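Local coordinates for protein anti sigma factor FlgM (Aquifex aeolicus, PDB 1RP3) that binds the flagellar sigma factor sigma-28 as its anti-sigma factor, holding it in an inactive conformation, at residues L7-G12 against L39-Q44. Sequence-based numbering, arbitrary orientation.
Sequences LSRLIG and LSKIAQ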
loop_
_atom_site.group_PDB
_atom_site.type_symbol
_atom_site.label_atom_id
_atom_site.label_comp_id
_atom_site.label_asym_id
_atom_site.label_seq_id
_atom_site.Cartn_x
_atom_site.Cartn_y
_atom_site.Cartn_z
ATOM N N LEU B 7 -19.490 11.692 11.515
ATOM C CA LEU B 7 -18.824 10.395 11.591
ATOM C C LEU B 7 -19.434 9.542 12.696
ATOM O O LEU B 7 -19.749 8.371 12.478
ATOM C CB LEU B 7 -17.316 10.563 11.817
ATOM C CG LEU B 7 -16.511 11.088 10.623
ATOM C CD1 LEU B 7 -15.041 11.244 10.975
ATOM C CD2 LEU B 7 -16.683 10.133 9.462
ATOM N N SER B 8 -19.638 10.150 13.865
ATOM C CA SER B 8 -20.220 9.464 15.017
ATOM C C SER B 8 -21.619 8.962 14.698
ATOM O O SER B 8 -22.022 7.893 15.135
ATOM C CB SER B 8 -20.264 10.407 16.225
ATOM O OG SER B 8 -20.860 9.777 17.344
ATOM N N ARG B 9 -22.347 9.731 13.900
ATOM C CA ARG B 9 -23.701 9.361 13.528
ATOM C C ARG B 9 -23.664 8.200 12.551
ATOM O O ARG B 9 -24.423 7.239 12.686
ATOM C CB ARG B 9 -24.434 10.556 12.903
ATOM C CG ARG B 9 -25.949 10.357 12.789
ATOM C CD ARG B 9 -26.561 11.193 11.662
ATOM N NE ARG B 9 -27.020 10.355 10.552
ATOM C CZ ARG B 9 -26.654 10.517 9.284
ATOM N NH1 ARG B 9 -25.818 11.493 8.950
ATOM N NH2 ARG B 9 -27.114 9.691 8.348
ATOM N N LEU B 10 -22.748 8.279 11.588
ATOM C CA LEU B 10 -22.595 7.243 10.575
ATOM C C LEU B 10 -22.169 5.922 11.194
ATOM O O LEU B 10 -22.707 4.875 10.844
ATOM C CB LEU B 10 -21.619 7.696 9.483
ATOM C CG LEU B 10 -22.215 8.744 8.534
ATOM C CD1 LEU B 10 -21.144 9.347 7.658
ATOM C CD2 LEU B 10 -23.317 8.116 7.701
ATOM N N ILE B 11 -21.238 5.978 12.146
ATOM C CA ILE B 11 -20.770 4.785 12.850
ATOM C C ILE B 11 -21.947 4.146 13.588
ATOM O O ILE B 11 -22.094 2.916 13.614
ATOM C CB ILE B 11 -19.632 5.122 13.843
ATOM C CG1 ILE B 11 -18.336 5.385 13.075
ATOM C CG2 ILE B 11 -19.400 3.975 14.811
ATOM C CD1 ILE B 11 -17.188 5.761 13.951
ATOM N N GLY B 12 -22.814 5.001 14.135
ATOM C CA GLY B 12 -24.001 4.544 14.838
ATOM C C GLY B 12 -24.923 3.716 13.958
ATOM O O GLY B 12 -25.472 2.711 14.413
ATOM N N LEU B 39 -20.840 3.126 4.564
ATOM C CA LEU B 39 -19.380 3.060 4.463
ATOM C C LEU B 39 -18.873 4.095 3.470
ATOM O O LEU B 39 -17.865 4.777 3.725
ATOM C CB LEU B 39 -18.926 1.652 4.061
ATOM C CG LEU B 39 -19.003 0.632 5.209
ATOM C CD1 LEU B 39 -18.930 -0.811 4.694
ATOM C CD2 LEU B 39 -17.902 0.912 6.206
ATOM N N SER B 40 -19.598 4.240 2.363
ATOM C CA SER B 40 -19.241 5.223 1.349
ATOM C C SER B 40 -19.312 6.640 1.925
ATOM O O SER B 40 -18.429 7.473 1.686
ATOM C CB SER B 40 -20.155 5.121 0.136
ATOM O OG SER B 40 -19.713 6.029 -0.854
ATOM N N LYS B 41 -20.346 6.899 2.718
ATOM C CA LYS B 41 -20.491 8.213 3.324
ATOM C C LYS B 41 -19.362 8.492 4.293
ATOM O O LYS B 41 -18.877 9.618 4.358
ATOM C CB LYS B 41 -21.829 8.356 4.037
ATOM C CG LYS B 41 -23.039 8.410 3.118
ATOM C CD LYS B 41 -24.256 8.791 3.939
ATOM C CE LYS B 41 -25.506 8.898 3.108
ATOM N NZ LYS B 41 -26.658 9.312 3.955
ATOM N N ILE B 42 -18.971 7.481 5.075
ATOM C CA ILE B 42 -17.864 7.639 6.015
ATOM C C ILE B 42 -16.598 7.992 5.221
ATOM O O ILE B 42 -15.863 8.904 5.602
ATOM C CB ILE B 42 -17.633 6.359 6.870
ATOM C CG1 ILE B 42 -18.826 6.128 7.799
ATOM C CG2 ILE B 42 -16.326 6.474 7.680
ATOM C CD1 ILE B 42 -18.716 4.891 8.657
ATOM N N ALA B 43 -16.388 7.313 4.092
ATOM C CA ALA B 43 -15.229 7.569 3.237
ATOM C C ALA B 43 -15.259 8.989 2.662
ATOM O O ALA B 43 -14.220 9.659 2.580
ATOM C CB ALA B 43 -15.167 6.554 2.104
ATOM N N GLN B 44 -16.454 9.436 2.270
ATOM C CA GLN B 44 -16.637 10.772 1.707
ATOM C C GLN B 44 -16.259 11.838 2.728
ATOM O O GLN B 44 -15.621 12.830 2.377
ATOM C CB GLN B 44 -18.078 10.970 1.243
ATOM C CG GLN B 44 -18.465 10.113 0.057
ATOM C CD GLN B 44 -19.959 10.177 -0.253
ATOM O OE1 GLN B 44 -20.561 11.255 -0.256
ATOM N NE2 GLN B 44 -20.559 9.018 -0.529
#
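An antiparallel helix pair formed by the first two helices of FlgM brings helix 5-14 against helix 31-46, the segments 7-12 and 39-44 running at 163° to each other with axes 9.7 Å apart. One apolar seam joins them, and no hydrogen bond crosses it. Leu-10 points toward the facing helix, its CG beside the backbone N (chi1 -74°). Its CB meets Ile-42 CG1 at 3.6 Å, the tightest approach here, while CD1 reaches Lys-41 CB at 3.8 Å. CD2 lies 3.9 Å from Lys-41 CD; leucine suits this place because its fork at CG spreads two methyls over the extended lysine chain, which it crosses at about a right angle. An alanine here would lose CG and both methyls, and would probably loosen the packing on Lys-41 and Ile-42.

Beta-branched Ile-42 suits the middle of the seam because its two arms diverge. CG1 stands beside its own backbone N (chi1 -67°) and carries CD1 toward Leu-10 and, more loosely, Ile-11; CG2, anti to that N, turns the other way, where Leu-7, long enough to reach it, crosses obliquely and brings CD2 to 4.1 Å. Leu-14 of helix 5-14 also touches Ile-42. Leu-7 and Ile-11 both pack on Leu-19 of sigma-28, and Ala-43, facing away from helix 5-14, packs on Arg-43 of that chain; the pair thus offers apolar surface to the sigma factor as well as to itself.

At the exposed margin, Lys-41 lays aliphatic carbon on Leu-10 while its chain carries the charge outward. The tip of Arg-9, whose NH1 forms a salt bridge with Glu-6, comes near. The like charges probably repel mildly: Lys-41 NZ sits at the guanidinium edge, 4.4 Å from Arg-9 NH2.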